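Local coordinates for protein predicted ATPase of the ABC class (Vibrio vulnificus, PDB 5D6A) that binds the ATP analogue AMP-PNP and probably hydrolyses ATP as an ABC-class ATPase, at residues 346-351 and 457-462; 512-517 and 546-551; 523-528 and 568-573. One frame throughout, in Å; residues are numbered along the deposited sequence.

Overall arrangement
Following the chain from the N terminus, contact 1 opens on helix 339-352 of the P-loop domain and closes a loop of 105 residues when 457-462 returns to that helix. Contacts 2 and 3 come later, both in the C-terminal domain, closing loops of 28 and 39 residues, and they cross: 512-517 and 523-528 come first, then 546-551 and 568-573 in the same order. Contact 2 joins helix 506-519 to a loop that also meets the N-terminal region. Contact 3 spans a three-stranded sheet whose middle strand, 463-465, directly follows contact 1. Arg462 of contact 1 packs on Phe571 and Arg572 of contact 3, whereas contact 2 touches neither of the others.

Contact 1. Residues 346-351 and 457-462; sequences WLQESV and VTFPPR
The Phe459 ring takes Gln348 NE2 at its edge, close to the ring plane, while the carbonyl O of Val457 stands over the rim of one face. Arg462 has a water at the edge of its guanidinium and makes a cation-pi contact with Phe571. Both side chains belong to an irregular segment lying along helix 339-352 of the P-loop domain, the helix that precedes strand 357-361 of the mixed, largely parallel sheet and probably corresponds to the one following the signature motif in ABC ATPases. Gln348 sends CG anti to its backbone N (chi1 -172°) and then bends at CG, which carries the amide out to the phenyl. NE2 comes within 3.6 Å of Phe459 CD2, with amide and ring planes 65° apart, so this is an edge contact and not a stack. A long, flexible glutamine suits the wide gap between the backbones, with Gln348 CA and Phe459 CA 9.6 Å apart. Glu349 and Arg462 meet less directly. Glu349 CG lies 4.1 Å from Arg462 NH2, and Glu349 OE2 stays 4.3 Å from Arg462 NH1, too far for a salt bridge. Water 1 fills the step, donating to Glu349 OE2 at 3.0 Å and accepting from Arg462 NH1 at 3.2 Å. Each charge has a direct partner elsewhere: Glu349 pairs with Arg309, whereas Arg462 binds Glu352 through NH2 and the carbonyl of His312 through NH1. This network of opposite charges would favour the ionised forms of both buried groups. Within the helix, Trp346 O is gripped twice by Ser350: the backbone N and the hydroxyl OG, the latter at 2.8 Å, approach from opposite faces of the carbonyl plane.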
loop_
_atom_site.group_PDB
_atom_site.type_symbol
_atom_site.label_atom_id
_atom_site.label_comp_id
_atom_site.label_asym_id
_atom_site.label_seq_id
_atom_site.Cartn_x
_atom_site.Cartn_y
_atom_site.Cartn_z
ATOM N N TRP A 346 15.125 10.976 1.445
ATOM C CA TRP A 346 14.625 10.854 0.073
ATOM C C TRP A 346 15.131 12.035 -0.747
ATOM O O TRP A 346 15.601 11.876 -1.876
ATOM C CB TRP A 346 13.091 10.877 0.041
ATOM C CG TRP A 346 12.490 10.311 -1.227
ATOM C CD1 TRP A 346 13.054 10.289 -2.474
ATOM C CD2 TRP A 346 11.168 9.783 -1.382
ATOM N NE1 TRP A 346 12.191 9.717 -3.375
ATOM C CE2 TRP A 346 11.022 9.409 -2.734
ATOM C CE3 TRP A 346 10.108 9.560 -0.505
ATOM C CZ2 TRP A 346 9.856 8.831 -3.228
ATOM C CZ3 TRP A 346 8.950 8.989 -0.998
ATOM C CH2 TRP A 346 8.833 8.632 -2.345
ATOM N N LEU A 347 15.023 13.226 -0.164
ATOM C CA LEU A 347 15.452 14.446 -0.832
ATOM C C LEU A 347 16.914 14.344 -1.249
ATOM O O LEU A 347 17.240 14.485 -2.429
ATOM C CB LEU A 347 15.221 15.660 0.077
ATOM C CG LEU A 347 15.647 17.035 -0.445
ATOM C CD1 LEU A 347 15.079 17.315 -1.821
ATOM C CD2 LEU A 347 15.215 18.116 0.531
ATOM N N GLN A 348 17.783 14.070 -0.282
ATOM C CA GLN A 348 19.212 13.952 -0.547
ATOM C C GLN A 348 19.501 12.877 -1.595
ATOM O O GLN A 348 20.328 13.079 -2.484
ATOM C CB GLN A 348 19.968 13.629 0.740
ATOM C CG GLN A 348 21.479 13.672 0.582
ATOM C CD GLN A 348 21.988 15.056 0.212
ATOM O OE1 GLN A 348 21.485 16.072 0.700
ATOM N NE2 GLN A 348 23.001 15.101 -0.641
ATOM N N GLU A 349 18.816 11.741 -1.485
ATOM C CA GLU A 349 18.992 10.636 -2.427
ATOM C C GLU A 349 18.663 11.052 -3.854
ATOM O O GLU A 349 19.302 10.596 -4.800
ATOM C CB GLU A 349 18.128 9.440 -2.020
ATOM C CG GLU A 349 18.597 8.744 -0.749
ATOM C CD GLU A 349 17.595 7.733 -0.205
ATOM O OE1 GLU A 349 16.411 7.765 -0.610
ATOM O OE2 GLU A 349 17.988 6.911 0.649
ATOM N N SER A 350 17.670 11.923 -4.003
ATOM C CA SER A 350 17.265 12.400 -5.329
ATOM C C SER A 350 18.342 13.314 -5.936
ATOM O O SER A 350 18.630 13.248 -7.135
ATOM C CB SER A 350 15.923 13.126 -5.236
ATOM O OG SER A 350 14.956 12.297 -4.613
ATOM N N VAL A 351 18.935 14.161 -5.102
ATOM C CA VAL A 351 20.000 15.038 -5.559
ATOM C C VAL A 351 21.174 14.170 -6.005
ATOM O O VAL A 351 21.735 14.374 -7.082
ATOM C CB VAL A 351 20.464 16.004 -4.450
ATOM C CG1 VAL A 351 21.642 16.846 -4.932
ATOM C CG2 VAL A 351 19.313 16.891 -3.994
ATOM N N VAL A 457 25.795 22.070 1.106
ATOM C CA VAL A 457 26.989 21.318 0.717
ATOM C C VAL A 457 26.692 20.133 -0.206
ATOM O O VAL A 457 25.814 19.321 0.074
ATOM C CB VAL A 457 27.730 20.793 1.966
ATOM C CG1 VAL A 457 29.020 20.081 1.572
ATOM C CG2 VAL A 457 28.023 21.938 2.925
ATOM N N THR A 458 27.435 20.054 -1.308
ATOM C CA THR A 458 27.324 18.955 -2.263
ATOM C C THR A 458 28.276 17.858 -1.800
ATOM O O THR A 458 29.398 18.149 -1.392
ATOM C CB THR A 458 27.709 19.408 -3.687
ATOM O OG1 THR A 458 26.779 20.400 -4.142
ATOM C CG2 THR A 458 27.706 18.231 -4.661
ATOM N N PHE A 459 27.834 16.603 -1.864
ATOM C CA PHE A 459 28.658 15.479 -1.413
ATOM C C PHE A 459 28.932 14.473 -2.524
ATOM O O PHE A 459 28.155 14.366 -3.478
ATOM C CB PHE A 459 27.957 14.730 -0.273
ATOM C CG PHE A 459 27.447 15.620 0.817
ATOM C CD1 PHE A 459 28.318 16.192 1.729
ATOM C CD2 PHE A 459 26.088 15.870 0.943
ATOM C CE1 PHE A 459 27.847 17.013 2.738
ATOM C CE2 PHE A 459 25.610 16.689 1.952
ATOM C CZ PHE A 459 26.492 17.260 2.853
ATOM N N PRO A 460 30.045 13.725 -2.408
ATOM C CA PRO A 460 30.308 12.683 -3.395
ATOM C C PRO A 460 29.286 11.563 -3.208
ATOM O O PRO A 460 28.892 11.290 -2.073
ATOM C CB PRO A 460 31.718 12.199 -3.040
ATOM C CG PRO A 460 31.917 12.582 -1.615
ATOM C CD PRO A 460 31.139 13.849 -1.426
ATOM N N PRO A 461 28.856 10.912 -4.304
ATOM C CA PRO A 461 27.859 9.856 -4.134
ATOM C C PRO A 461 28.384 8.690 -3.311
ATOM O O PRO A 461 29.589 8.435 -3.299
ATOM C CB PRO A 461 27.561 9.400 -5.576
ATOM C CG PRO A 461 28.216 10.397 -6.476
ATOM C CD PRO A 461 29.337 11.000 -5.693
ATOM N N ARG A 462 27.485 8.000 -2.618
ATOM C CA ARG A 462 27.862 6.838 -1.824
ATOM C C ARG A 462 28.255 5.718 -2.767
ATOM O O ARG A 462 27.622 5.525 -3.806
ATOM C CB ARG A 462 26.686 6.346 -0.984
ATOM C CG ARG A 462 26.146 7.326 0.042
ATOM C CD ARG A 462 24.784 6.850 0.533
ATOM N NE ARG A 462 23.807 6.843 -0.559
ATOM C CZ ARG A 462 22.587 6.314 -0.494
ATOM N NH1 ARG A 462 22.160 5.714 0.614
ATOM N NH2 ARG A 462 21.792 6.367 -1.554
HETATM O O HOH W 1 19.432 4.476 1.720
#

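Contact 2. Residues 512-517 and 546-551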
loop_
_atom_site.group_PDB
_atom_site.type_symbol
_atom_site.label_atom_id
_atom_site.label_comp_id
_atom_site.label_asym_id
_atom_site.label_seq_id
_atom_site.Cartn_x
_atom_site.Cartn_y
_atom_site.Cartn_z
ATOM N N ILE A 512 13.833 -3.504 -12.819
ATOM C CA ILE A 512 14.680 -2.990 -11.742
ATOM C C ILE A 512 15.439 -4.154 -11.108
ATOM O O ILE A 512 16.641 -4.062 -10.853
ATOM C CB ILE A 512 13.860 -2.220 -10.677
ATOM C CG1 ILE A 512 13.386 -0.875 -11.245
ATOM C CG2 ILE A 512 14.702 -1.951 -9.434
ATOM C CD1 ILE A 512 12.410 -0.126 -10.361
ATOM N N GLY A 513 14.736 -5.256 -10.871
ATOM C CA GLY A 513 15.354 -6.437 -10.286
ATOM C C GLY A 513 16.417 -7.032 -11.191
ATOM O O GLY A 513 17.451 -7.511 -10.713
ATOM N N TRP A 514 16.180 -7.004 -12.501
ATOM C CA TRP A 514 17.161 -7.555 -13.438
ATOM C C TRP A 514 18.360 -6.626 -13.669
ATOM O O TRP A 514 19.385 -7.058 -14.193
ATOM C CB TRP A 514 16.494 -8.023 -14.732
ATOM C CG TRP A 514 15.683 -9.253 -14.478
ATOM C CD1 TRP A 514 14.326 -9.340 -14.365
ATOM C CD2 TRP A 514 16.191 -10.568 -14.222
ATOM N NE1 TRP A 514 13.955 -10.632 -14.087
ATOM C CE2 TRP A 514 15.080 -11.408 -13.995
ATOM C CE3 TRP A 514 17.477 -11.123 -14.179
ATOM C CZ2 TRP A 514 15.213 -12.775 -13.731
ATOM C CZ3 TRP A 514 17.611 -12.481 -13.917
ATOM C CH2 TRP A 514 16.484 -13.291 -13.695
ATOM N N VAL A 515 18.234 -5.364 -13.264
ATOM C CA VAL A 515 19.358 -4.434 -13.336
ATOM C C VAL A 515 20.258 -4.769 -12.157
ATOM O O VAL A 515 21.477 -4.821 -12.289
ATOM C CB VAL A 515 18.915 -2.962 -13.269
ATOM C CG1 VAL A 515 20.109 -2.046 -13.035
ATOM C CG2 VAL A 515 18.179 -2.575 -14.543
ATOM N N TRP A 516 19.634 -5.002 -11.005
ATOM C CA TRP A 516 20.344 -5.397 -9.785
ATOM C C TRP A 516 21.154 -6.655 -10.074
ATOM O O TRP A 516 22.319 -6.758 -9.692
ATOM C CB TRP A 516 19.332 -5.686 -8.673
ATOM C CG TRP A 516 18.626 -4.471 -8.123
ATOM C CD1 TRP A 516 18.551 -3.227 -8.685
ATOM C CD2 TRP A 516 17.778 -4.437 -6.974
ATOM N NE1 TRP A 516 17.776 -2.401 -7.910
ATOM C CE2 TRP A 516 17.278 -3.123 -6.860
ATOM C CE3 TRP A 516 17.414 -5.385 -6.013
ATOM C CZ2 TRP A 516 16.436 -2.731 -5.823
ATOM C CZ3 TRP A 516 16.576 -4.996 -4.983
ATOM C CH2 TRP A 516 16.095 -3.677 -4.896
ATOM N N TYR A 517 20.522 -7.601 -10.766
ATOM C CA TYR A 517 21.161 -8.861 -11.140
ATOM C C TYR A 517 22.455 -8.609 -11.906
ATOM O O TYR A 517 23.426 -9.342 -11.743
ATOM C CB TYR A 517 20.200 -9.719 -11.978
ATOM C CG TYR A 517 20.765 -11.060 -12.407
ATOM C CD1 TYR A 517 20.729 -12.160 -11.553
ATOM C CD2 TYR A 517 21.325 -11.231 -13.672
ATOM C CE1 TYR A 517 21.241 -13.387 -11.940
ATOM C CE2 TYR A 517 21.840 -12.456 -14.070
ATOM C CZ TYR A 517 21.798 -13.532 -13.201
ATOM O OH TYR A 517 22.312 -14.748 -13.590
ATOM N N PRO A 546 17.190 -11.472 -18.982
ATOM C CA PRO A 546 16.573 -12.672 -19.543
ATOM C C PRO A 546 15.565 -12.272 -20.610
ATOM O O PRO A 546 15.008 -11.176 -20.550
ATOM C CB PRO A 546 15.863 -13.306 -18.345
ATOM C CG PRO A 546 16.575 -12.786 -17.151
ATOM C CD PRO A 546 17.062 -11.414 -17.514
ATOM N N GLN A 547 15.323 -13.151 -21.571
ATOM C CA GLN A 547 14.406 -12.837 -22.661
ATOM C C GLN A 547 12.928 -12.927 -22.256
ATOM O O GLN A 547 12.163 -13.695 -22.840
ATOM C CB GLN A 547 14.728 -13.719 -23.873
ATOM C CG GLN A 547 16.122 -13.443 -24.430
ATOM C CD GLN A 547 16.517 -14.356 -25.573
ATOM O OE1 GLN A 547 16.000 -15.464 -25.709
ATOM N NE2 GLN A 547 17.461 -13.900 -26.392
ATOM N N HIS A 548 12.537 -12.131 -21.258
ATOM C CA HIS A 548 11.146 -12.103 -20.803
ATOM C C HIS A 548 10.368 -11.048 -21.582
ATOM O O HIS A 548 10.944 -10.073 -22.073
ATOM C CB HIS A 548 11.026 -11.787 -19.305
ATOM C CG HIS A 548 11.731 -12.756 -18.409
ATOM N ND1 HIS A 548 11.655 -14.122 -18.577
ATOM C CD2 HIS A 548 12.446 -12.558 -17.275
ATOM C CE1 HIS A 548 12.345 -14.721 -17.622
ATOM N NE2 HIS A 548 12.831 -13.795 -16.815
ATOM N N GLY A 549 9.054 -11.238 -21.675
ATOM C CA GLY A 549 8.184 -10.303 -22.382
ATOM C C GLY A 549 7.522 -9.278 -21.475
ATOM O O GLY A 549 6.817 -8.388 -21.952
ATOM N N ASP A 550 7.753 -9.397 -20.168
ATOM C CA ASP A 550 7.160 -8.479 -19.191
ATOM C C ASP A 550 8.219 -7.618 -18.491
ATOM O O ASP A 550 8.355 -7.639 -17.263
ATOM C CB ASP A 550 6.285 -9.246 -18.180
ATOM C CG ASP A 550 6.999 -10.438 -17.552
ATOM O OD1 ASP A 550 8.101 -10.798 -18.014
ATOM O OD2 ASP A 550 6.442 -11.030 -16.600
ATOM N N LEU A 551 8.957 -6.862 -19.301
ATOM C CA LEU A 551 9.991 -5.948 -18.824
ATOM C C LEU A 551 9.859 -4.597 -19.537
ATOM O O LEU A 551 9.583 -4.544 -20.740
ATOM C CB LEU A 551 11.381 -6.528 -19.090
ATOM C CG LEU A 551 11.767 -7.834 -18.390
ATOM C CD1 LEU A 551 13.088 -8.351 -18.938
ATOM C CD2 LEU A 551 11.847 -7.645 -16.882
#
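Trp514 turns CG anti to its carbonyl carbon (chi1 -71°), which swings the indole off helix 506-519 toward the loop, and His548 and Leu551 use the same kind of first torsion to reach back to it. Pro546, His548 and Leu551 all approach from one side of the indole. Pro546 meets the indole with its CG-CD edge: CG sits 3.3 Å from the centroid of the Trp514 six-membered ring, only 8° off the normal, a CH-pi contact over the face, and Pro546 CD lies 3.4 Å from Trp514 CE3. Proline suits the place because its rigid ring offers C-H groups, those of CD polarised by the adjacent N, to the indole's pi electrons. His548 points an edge at the same face in an offset edge-to-face pair, its ring centroid 5.6 Å from that of the Trp514 five-membered ring and the planes 61° apart. The histidine also rests on Pro546 CB, helped by an inverse gamma turn centred on Gln547 that folds the chain back between them. Leu551 adds an apolar branch at the pyrrole end, CD2 being 3.9 Å from Trp514 CD1. Along the helix, Trp514 CZ3 stands 3.7 Å above the centre of the Tyr517 ring. Elsewhere on this helix, Ile512 and Trp516 pack on helix 556-564 and strand 487-490. The loop itself is held to the N-terminal region: Asp550 makes salt bridges to Arg72 of strand 71-78 and Arg143 of strand 137-144, so the tryptophan joins a helix of the C-terminal domain to a loop that is itself fastened to that antiparallel sheet.

Contact 3. Residues 523-528 and 568-573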
loop_
_atom_site.group_PDB
_atom_site.type_symbol
_atom_site.label_atom_id
_atom_site.label_comp_id
_atom_site.label_asym_id
_atom_site.label_seq_id
_atom_site.Cartn_x
_atom_site.Cartn_y
_atom_site.Cartn_z
ATOM N N ALA A 523 32.929 -7.013 -10.014
ATOM C CA ALA A 523 33.963 -7.342 -9.023
ATOM C C ALA A 523 33.745 -6.857 -7.584
ATOM O O ALA A 523 33.769 -7.671 -6.655
ATOM C CB ALA A 523 35.324 -6.867 -9.526
ATOM N N GLY A 524 33.562 -5.553 -7.388
ATOM C CA GLY A 524 33.391 -5.031 -6.030
ATOM C C GLY A 524 32.580 -3.757 -5.911
ATOM O O GLY A 524 31.438 -3.692 -6.362
ATOM N N TRP A 525 33.173 -2.744 -5.285
ATOM C CA TRP A 525 32.499 -1.466 -5.082
ATOM C C TRP A 525 32.551 -0.571 -6.312
ATOM O O TRP A 525 33.500 -0.627 -7.096
ATOM C CB TRP A 525 33.138 -0.707 -3.921
ATOM C CG TRP A 525 32.981 -1.355 -2.589
ATOM C CD1 TRP A 525 33.740 -2.359 -2.070
ATOM C CD2 TRP A 525 32.019 -1.018 -1.584
ATOM N NE1 TRP A 525 33.302 -2.681 -0.808
ATOM C CE2 TRP A 525 32.249 -1.870 -0.483
ATOM C CE3 TRP A 525 30.982 -0.081 -1.509
ATOM C CZ2 TRP A 525 31.480 -1.813 0.680
ATOM C CZ3 TRP A 525 30.215 -0.028 -0.354
ATOM C CH2 TRP A 525 30.469 -0.890 0.726
ATOM N N ASN A 526 31.523 0.258 -6.462
ATOM C CA ASN A 526 31.438 1.227 -7.548
ATOM C C ASN A 526 31.153 2.584 -6.911
ATOM O O ASN A 526 30.188 2.729 -6.168
ATOM C CB ASN A 526 30.353 0.830 -8.551
ATOM C CG ASN A 526 30.298 1.755 -9.756
ATOM O OD1 ASN A 526 30.196 2.972 -9.617
ATOM N ND2 ASN A 526 30.339 1.175 -10.951
ATOM N N SER A 527 32.000 3.569 -7.201
ATOM C CA SER A 527 31.879 4.903 -6.606
ATOM C C SER A 527 30.827 5.827 -7.249
ATOM O O SER A 527 30.711 6.993 -6.859
ATOM C CB SER A 527 33.243 5.589 -6.605
ATOM O OG SER A 527 33.737 5.708 -7.918
ATOM N N ASN A 528 30.070 5.318 -8.222
ATOM C CA ASN A 528 29.021 6.112 -8.859
ATOM C C ASN A 528 27.968 5.186 -9.484
ATOM O O ASN A 528 27.900 5.044 -10.704
ATOM C CB ASN A 528 29.631 7.056 -9.903
ATOM C CG ASN A 528 28.654 8.117 -10.383
ATOM O OD1 ASN A 528 27.502 8.168 -9.952
ATOM N ND2 ASN A 528 29.121 8.981 -11.271
ATOM N N LYS A 568 19.281 -4.838 2.757
ATOM C CA LYS A 568 20.600 -5.483 2.764
ATOM C C LYS A 568 21.643 -4.706 1.958
ATOM O O LYS A 568 22.838 -4.973 2.074
ATOM C CB LYS A 568 20.505 -6.904 2.206
ATOM C CG LYS A 568 19.574 -7.841 2.963
ATOM C CD LYS A 568 20.067 -8.134 4.368
ATOM C CE LYS A 568 19.174 -9.160 5.046
ATOM N NZ LYS A 568 19.628 -9.476 6.425
ATOM N N SER A 569 21.198 -3.760 1.134
ATOM C CA SER A 569 22.122 -2.969 0.320
ATOM C C SER A 569 23.290 -2.427 1.137
ATOM O O SER A 569 23.101 -1.917 2.243
ATOM C CB SER A 569 21.393 -1.796 -0.340
ATOM O OG SER A 569 20.434 -2.244 -1.275
ATOM N N GLN A 570 24.494 -2.543 0.581
ATOM C CA GLN A 570 25.696 -2.039 1.238
ATOM C C GLN A 570 26.227 -0.784 0.544
ATOM O O GLN A 570 26.731 -0.846 -0.579
ATOM C CB GLN A 570 26.797 -3.102 1.283
ATOM C CG GLN A 570 26.495 -4.299 2.169
ATOM C CD GLN A 570 27.707 -5.194 2.377
ATOM O OE1 GLN A 570 28.842 -4.803 2.095
ATOM N NE2 GLN A 570 27.474 -6.396 2.888
ATOM N N PHE A 571 26.088 0.351 1.227
ATOM C CA PHE A 571 26.584 1.635 0.752
ATOM C C PHE A 571 27.660 2.109 1.714
ATOM O O PHE A 571 27.643 1.745 2.891
ATOM C CB PHE A 571 25.473 2.690 0.724
ATOM C CG PHE A 571 24.465 2.512 -0.378
ATOM C CD1 PHE A 571 24.658 3.119 -1.613
ATOM C CD2 PHE A 571 23.306 1.781 -0.173
ATOM C CE1 PHE A 571 23.728 2.979 -2.628
ATOM C CE2 PHE A 571 22.370 1.637 -1.187
ATOM C CZ PHE A 571 22.582 2.237 -2.416
ATOM N N ARG A 572 28.598 2.912 1.223
ATOM C CA ARG A 572 29.632 3.471 2.087
ATOM C C ARG A 572 29.915 4.914 1.683
ATOM O O ARG A 572 29.416 5.399 0.666
ATOM C CB ARG A 572 30.947 2.679 2.020
ATOM C CG ARG A 572 31.773 2.954 0.766
ATOM C CD ARG A 572 33.269 2.829 1.023
ATOM N NE ARG A 572 33.807 1.473 0.969
ATOM C CZ ARG A 572 34.412 0.941 -0.094
ATOM N NH1 ARG A 572 34.558 1.636 -1.222
ATOM N NH2 ARG A 572 34.879 -0.298 -0.031
ATOM N N ASN A 573 30.732 5.582 2.488
ATOM C CA ASN A 573 31.156 6.948 2.220
ATOM C C ASN A 573 32.669 7.009 2.088
ATOM O O ASN A 573 33.387 6.802 3.070
ATOM C CB ASN A 573 30.699 7.894 3.334
ATOM C CG ASN A 573 29.234 8.272 3.225
ATOM O OD1 ASN A 573 28.719 8.488 2.129
ATOM N ND2 ASN A 573 28.567 8.399 4.365
#
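Trp525 and Phe571, with CA atoms 8.9 Å apart, lie on the two outer strands of a small antiparallel sheet, and strand 463-465 runs between them. No backbone bond therefore joins the two segments directly, and side chains must cross the middle strand. Trp525 does most of this, its indole packing against Ala463 of that strand, whose small side chain suits contact with a large ring. From the far strand Arg572 comes to meet it. Its CG is placed between the backbone N and the carbonyl carbon (chi1 77°), and further bends at chi2 and chi3 fold the chain so that the guanidinium lies flat on the indole. Arg572 CZ is 3.5 Å from the centroid of the Trp525 five-membered ring, with the planes 24° apart: a stacked cation-pi pair. The aliphatic part contributes too, Arg572 CG being 3.5 Å from Trp525 CZ3. Arginine fits well here because it offers both a flat cation and a greasy stem. NE1 of Trp525 and NH2 of Arg572 are both donors, so the pair rests on stacking and charge, with no hydrogen bond between them. Gln570 completes the contact from the six-membered end: its backbone O is 3.6 Å from Trp525 CZ3, and the carbonyl carbon of Phe571 meets the edge of the same ring. The CB of Phe571 points away from Trp525, and its ring packs on Met560 and Asn564 of helix 556-564. From Asn526 the chain leaves the sheet through an Asx turn, in which Asn526 OD1 accepts from Asn528 N at 2.7 Å in the carbonyl plane; Asn528 then occupies the N-cap position of helix 529-536. Overall this is a cation-pi stack between the two outer strands of a three-stranded antiparallel sheet, reaching across its middle strand.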